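Side-chain contacts in farnesyl diphosphate phosphatase YisP (Bacillus subtilis subsp. subtilis, PDB 3WE9), which hydrolyses farnesyl diphosphate to farnesol and diphosphate and is needed for biofilm formation: residues W45-F50 with E99-F104; A106-D111 with Y126-A131. One frame throughout, in Å; residues are numbered along the deposited sequence.

Contact 1: residues W45-F50 with E99-F104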
loop_
_atom_site.group_PDB
_atom_site.type_symbol
_atom_site.label_atom_id
_atom_site.label_comp_id
_atom_site.label_asym_id
_atom_site.label_seq_id
_atom_site.Cartn_x
_atom_site.Cartn_y
_atom_site.Cartn_z
ATOM N N TRP A 45 11.743 -4.467 3.290
ATOM C CA TRP A 45 11.069 -5.717 3.629
ATOM C C TRP A 45 10.697 -5.685 5.107
ATOM O O TRP A 45 9.583 -6.038 5.487
ATOM C CB TRP A 45 11.976 -6.925 3.393
ATOM C CG TRP A 45 12.354 -7.203 1.965
ATOM C CD1 TRP A 45 11.765 -6.710 0.835
ATOM C CD2 TRP A 45 13.396 -8.076 1.528
ATOM N NE1 TRP A 45 12.383 -7.224 -0.283
ATOM C CE2 TRP A 45 13.387 -8.068 0.116
ATOM C CE3 TRP A 45 14.339 -8.871 2.196
ATOM C CZ2 TRP A 45 14.289 -8.827 -0.644
ATOM C CZ3 TRP A 45 15.236 -9.623 1.443
ATOM C CH2 TRP A 45 15.202 -9.594 0.034
ATOM N N ALA A 46 11.644 -5.262 5.940
ATOM C CA ALA A 46 11.425 -5.189 7.380
ATOM C C ALA A 46 10.250 -4.281 7.714
ATOM O O ALA A 46 9.380 -4.639 8.515
ATOM C CB ALA A 46 12.702 -4.685 8.084
ATOM N N VAL A 47 10.230 -3.100 7.104
ATOM C CA VAL A 47 9.158 -2.139 7.344
ATOM C C VAL A 47 7.791 -2.692 6.949
ATOM O O VAL A 47 6.839 -2.619 7.728
ATOM C CB VAL A 47 9.411 -0.817 6.581
ATOM C CG1 VAL A 47 8.172 0.077 6.646
ATOM C CG2 VAL A 47 10.614 -0.099 7.186
ATOM N N LEU A 48 7.690 -3.252 5.747
ATOM C CA LEU A 48 6.416 -3.800 5.295
ATOM C C LEU A 48 6.031 -5.085 6.033
ATOM O O LEU A 48 4.846 -5.372 6.203
ATOM C CB LEU A 48 6.441 -4.040 3.783
ATOM C CG LEU A 48 6.572 -2.777 2.922
ATOM C CD1 LEU A 48 6.319 -3.133 1.464
ATOM C CD2 LEU A 48 5.575 -1.722 3.383
ATOM N N SER A 49 7.022 -5.861 6.461
ATOM C CA SER A 49 6.741 -7.080 7.215
ATOM C C SER A 49 6.084 -6.642 8.520
ATOM O O SER A 49 5.112 -7.253 8.978
ATOM C CB SER A 49 8.030 -7.852 7.513
ATOM O OG SER A 49 8.533 -8.478 6.347
ATOM N N PHE A 50 6.629 -5.578 9.108
ATOM C CA PHE A 50 6.100 -5.013 10.341
ATOM C C PHE A 50 4.635 -4.645 10.122
ATOM O O PHE A 50 3.772 -4.975 10.934
ATOM C CB PHE A 50 6.880 -3.753 10.732
ATOM C CG PHE A 50 6.177 -2.900 11.751
ATOM C CD1 PHE A 50 6.210 -3.231 13.102
ATOM C CD2 PHE A 50 5.449 -1.781 11.349
ATOM C CE1 PHE A 50 5.527 -2.459 14.041
ATOM C CE2 PHE A 50 4.762 -1.004 12.275
ATOM C CZ PHE A 50 4.800 -1.344 13.626
ATOM N N GLU A 99 7.089 7.800 15.019
ATOM C CA GLU A 99 5.705 8.263 14.865
ATOM C C GLU A 99 4.824 7.472 13.884
ATOM O O GLU A 99 3.790 6.926 14.275
ATOM C CB GLU A 99 5.684 9.748 14.480
ATOM C CG GLU A 99 6.116 10.715 15.588
ATOM C CD GLU A 99 7.539 10.479 16.070
ATOM O OE1 GLU A 99 8.446 10.338 15.219
ATOM O OE2 GLU A 99 7.753 10.446 17.302
ATOM N N PRO A 100 5.214 7.400 12.599
ATOM C CA PRO A 100 4.386 6.650 11.643
ATOM C C PRO A 100 4.114 5.198 12.044
ATOM O O PRO A 100 3.048 4.653 11.747
ATOM C CB PRO A 100 5.171 6.767 10.335
ATOM C CG PRO A 100 6.594 6.945 10.796
ATOM C CD PRO A 100 6.439 7.901 11.955
ATOM N N PHE A 101 5.074 4.574 12.719
ATOM C CA PHE A 101 4.905 3.195 13.158
ATOM C C PHE A 101 3.832 3.134 14.243
ATOM O O PHE A 101 3.017 2.205 14.273
ATOM C CB PHE A 101 6.233 2.641 13.677
ATOM C CG PHE A 101 7.266 2.451 12.604
ATOM C CD1 PHE A 101 7.243 1.323 11.784
ATOM C CD2 PHE A 101 8.233 3.421 12.381
ATOM C CE1 PHE A 101 8.175 1.168 10.751
ATOM C CE2 PHE A 101 9.167 3.280 11.354
ATOM C CZ PHE A 101 9.139 2.152 10.538
ATOM N N ARG A 102 3.832 4.129 15.127
ATOM C CA ARG A 102 2.841 4.189 16.196
ATOM C C ARG A 102 1.483 4.419 15.546
ATOM O O ARG A 102 0.518 3.704 15.820
ATOM C CB ARG A 102 3.151 5.345 17.151
ATOM C CG ARG A 102 4.531 5.283 17.785
ATOM C CD ARG A 102 4.804 6.537 18.603
ATOM N NE ARG A 102 6.167 6.578 19.124
ATOM C CZ ARG A 102 6.682 5.666 19.942
ATOM N NH1 ARG A 102 5.949 4.633 20.339
ATOM N NH2 ARG A 102 7.932 5.790 20.370
ATOM N N GLU A 103 1.429 5.425 14.679
ATOM C CA GLU A 103 0.210 5.774 13.958
ATOM C C GLU A 103 -0.437 4.537 13.349
ATOM O O GLU A 103 -1.629 4.294 13.531
ATOM C CB GLU A 103 0.532 6.780 12.852
ATOM C CG GLU A 103 0.329 8.231 13.238
ATOM C CD GLU A 103 -1.101 8.689 13.013
ATOM O OE1 GLU A 103 -2.015 8.165 13.689
ATOM O OE2 GLU A 103 -1.309 9.570 12.149
ATOM N N PHE A 104 0.364 3.758 12.630
ATOM C CA PHE A 104 -0.118 2.549 11.976
ATOM C C PHE A 104 -0.727 1.574 12.981
ATOM O O PHE A 104 -1.819 1.053 12.764
ATOM C CB PHE A 104 1.033 1.884 11.214
ATOM C CG PHE A 104 0.596 0.774 10.299
ATOM C CD1 PHE A 104 0.384 -0.510 10.788
ATOM C CD2 PHE A 104 0.386 1.020 8.945
ATOM C CE1 PHE A 104 -0.030 -1.538 9.941
ATOM C CE2 PHE A 104 -0.028 -0.000 8.087
ATOM C CZ PHE A 104 -0.237 -1.280 8.585
#

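Contact 2: residues A106-D111 with Y126-A131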
loop_
_atom_site.group_PDB
_atom_site.type_symbol
_atom_site.label_atom_id
_atom_site.label_comp_id
_atom_site.label_asym_id
_atom_site.label_seq_id
_atom_site.Cartn_x
_atom_site.Cartn_y
_atom_site.Cartn_z
ATOM N N ALA A 106 -1.984 2.132 16.021
ATOM C CA ALA A 106 -3.230 2.664 16.551
ATOM C C ALA A 106 -4.390 2.467 15.579
ATOM O O ALA A 106 -5.506 2.154 15.987
ATOM C CB ALA A 106 -3.060 4.152 16.879
ATOM N N ALA A 107 -4.113 2.643 14.290
ATOM C CA ALA A 107 -5.129 2.511 13.246
ATOM C C ALA A 107 -5.659 1.091 13.047
ATOM O O ALA A 107 -6.667 0.893 12.360
ATOM C CB ALA A 107 -4.586 3.053 11.925
ATOM N N GLN A 108 -4.986 0.104 13.628
ATOM C CA GLN A 108 -5.449 -1.273 13.503
ATOM C C GLN A 108 -6.595 -1.555 14.469
ATOM O O GLN A 108 -7.345 -2.504 14.270
ATOM C CB GLN A 108 -4.291 -2.261 13.722
ATOM C CG GLN A 108 -3.232 -2.192 12.626
ATOM C CD GLN A 108 -3.849 -2.226 11.243
ATOM O OE1 GLN A 108 -4.696 -3.061 10.958
ATOM N NE2 GLN A 108 -3.424 -1.317 10.379
ATOM N N LYS A 109 -6.713 -0.764 15.536
ATOM C CA LYS A 109 -7.833 -0.952 16.463
ATOM C C LYS A 109 -8.970 -0.471 15.543
ATOM O O LYS A 109 -8.890 0.631 14.994
ATOM C CB LYS A 109 -7.689 -0.036 17.690
ATOM C CG LYS A 109 -6.249 0.131 18.191
ATOM C CD LYS A 109 -5.746 -1.111 18.912
ATOM C CE LYS A 109 -4.352 -0.872 19.507
ATOM N NZ LYS A 109 -4.308 0.334 20.383
ATOM N N GLU A 110 -10.017 -1.272 15.354
ATOM C CA GLU A 110 -11.060 -0.854 14.433
ATOM C C GLU A 110 -12.362 -0.238 14.880
ATOM O O GLU A 110 -12.480 0.442 15.913
ATOM C CB GLU A 110 -11.375 -1.987 13.430
ATOM C CG GLU A 110 -10.949 -3.373 13.862
ATOM C CD GLU A 110 -10.638 -4.286 12.697
ATOM O OE1 GLU A 110 -11.603 -4.785 12.055
ATOM O OE2 GLU A 110 -9.421 -4.509 12.417
ATOM N N ASP A 111 -13.335 -0.489 14.019
ATOM C CA ASP A 111 -14.684 -0.002 14.144
ATOM C C ASP A 111 -15.509 -0.928 13.268
ATOM O O ASP A 111 -15.232 -1.089 12.080
ATOM C CB ASP A 111 -14.732 1.439 13.631
ATOM C CG ASP A 111 -16.071 1.820 13.076
ATOM O OD1 ASP A 111 -17.114 1.526 13.718
ATOM O OD2 ASP A 111 -16.091 2.451 11.988
ATOM N N TYR A 126 -4.844 7.217 5.103
ATOM C CA TYR A 126 -3.758 8.098 5.511
ATOM C C TYR A 126 -2.996 7.534 6.706
ATOM O O TYR A 126 -1.763 7.494 6.701
ATOM C CB TYR A 126 -4.318 9.485 5.854
ATOM C CG TYR A 126 -3.320 10.426 6.499
ATOM C CD1 TYR A 126 -2.127 10.759 5.857
ATOM C CD2 TYR A 126 -3.567 10.979 7.754
ATOM C CE1 TYR A 126 -1.202 11.620 6.450
ATOM C CE2 TYR A 126 -2.651 11.843 8.359
ATOM C CZ TYR A 126 -1.472 12.158 7.700
ATOM O OH TYR A 126 -0.570 13.017 8.283
ATOM N N ARG A 127 -3.734 7.071 7.710
ATOM C CA ARG A 127 -3.130 6.535 8.928
ATOM C C ARG A 127 -2.449 5.186 8.748
ATOM O O ARG A 127 -1.652 4.778 9.591
ATOM C CB ARG A 127 -4.185 6.413 10.033
ATOM C CG ARG A 127 -4.943 7.693 10.331
ATOM C CD ARG A 127 -5.941 7.469 11.470
ATOM N NE ARG A 127 -6.844 6.350 11.197
ATOM C CZ ARG A 127 -8.141 6.475 10.918
ATOM N NH1 ARG A 127 -8.703 7.673 10.874
ATOM N NH2 ARG A 127 -8.880 5.401 10.687
ATOM N N THR A 128 -2.771 4.484 7.664
ATOM C CA THR A 128 -2.165 3.182 7.416
ATOM C C THR A 128 -1.197 3.249 6.229
ATOM O O THR A 128 0.024 3.242 6.419
ATOM C CB THR A 128 -3.251 2.093 7.190
ATOM O OG1 THR A 128 -4.185 2.527 6.188
ATOM C CG2 THR A 128 -4.009 1.823 8.495
ATOM N N GLY A 129 -1.734 3.324 5.012
ATOM C CA GLY A 129 -0.880 3.415 3.838
ATOM C C GLY A 129 -0.005 4.660 3.847
ATOM O O GLY A 129 1.186 4.591 3.541
ATOM N N GLY A 130 -0.592 5.803 4.194
ATOM C CA GLY A 130 0.174 7.040 4.235
ATOM C C GLY A 130 1.303 6.953 5.246
ATOM O O GLY A 130 2.420 7.430 5.006
ATOM N N ALA A 131 1.002 6.338 6.384
ATOM C CA ALA A 131 1.984 6.154 7.448
ATOM C C ALA A 131 3.104 5.256 6.942
ATOM O O ALA A 131 4.276 5.506 7.208
ATOM C CB ALA A 131 1.320 5.519 8.679
#

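Contact 1: residues W45-F50 with E99-F104
The rings of F50 and F101 meet as an offset edge-to-face pair. The edge of F101 is turned toward the face of F50, with the planes at 72° and the ring centroids 5.3 Å apart. The leading atom is CD1 of F101, which comes within 3.4 Å of F50 CE2. F50 CD2 follows, 3.6 Å from the same F101 CD1, so one side of the F50 ring takes most of the approach. F50 reaches across because its CG is anti to the backbone N (chi1 164°), which sends the ring out from its helix. F50 CZ ends 4.0 Å from the backbone O of F101. V47, three residues earlier, adds its CG1 methyl to the F101 ring, 4.2 Å from F101 CE1. The side chains that meet are all apolar. They join helix 38-54 to helix 98-107 within the all-helical fold shared by phytoene and squalene synthases. F87 adds a third ring to the cluster: it stands edge-to-face with F101 and also meets F50. M135 of helix 118-140 touches both V47 and F101, as does L96, while F104 touches C51 and A54, further along helix 38-54. W45 and S49 pack on helix 6-25, both touching C18. S49 OG donates to W45 O over 2.8 Å, from above the carbonyl plane of W45. The same oxygen accepts the helical bond from S49 N at 2.7 Å, so two donors from one residue hold it.

Contact 2: residues A106-D111 with Y126-A131
T128 OG1 is gripped by two groups from outside the segments: it bonds to the backbone O of Y124, one turn earlier in its helix, and to Q160 NE2 of helix 145-165. Its chi1 of 52° sets the hydroxyl between the backbone N and the carbonyl carbon. The same rotation leaves the CG2 methyl to face segment 106-111. CG2 lies 3.7 Å from CB of A107. Q108 NE2 is equally near, 3.7 Å from T128 CG2. Q108 starts away from helix 118-140, but its chain bends at chi2 (-48°) and brings the amide back to the methyl. The two side chains cross at about a right angle. A107 CB is the atom that meets both R127 and T128. It is 3.9 Å from R127 CB and 4.1 Å from R127 NE. The R127 chain bends at chi3, and the methyl of A107 meets the guanidinium at its edge, near the plane. With only a methyl on A107, the backbones come close: A107 CA and R127 CA are 6.2 Å apart. Helix 118-140 carries a wider turn here, with a weak 3.0 Å bond from A131 N to Y126 O. A bound triethylene glycol, probably from the crystallisation liquor, sits about 6 Å from the T128 side chain, consistent with a nearby pocket. Helix 98-107 and the chain just after it pack closely on the pi-type turn of helix 118-140, within the all-helical phytoene/squalene synthase fold.

Overall arrangement
From the N terminus, helix 38-54 comes first. Contact 1 closes a loop of 48 residues from this helix to helix 98-107; residues 57-81 of that loop are not modelled. Contact 2 opens after contact 1 has closed. It joins helix 98-107 and the residues after it to helix 118-140 across only 14 residues. The two loops therefore follow in series and neither encloses the other. Helix 98-107 serves both and packs on each partner; helices 38-54 and 118-140 also touch directly, through V47 on M135 and L136. The contact centres are 11 Å apart, and the contacts touch: F104 CD2 lies 3.4 Å from T128 O, and P100 CB lies 3.5 Å from A131 O.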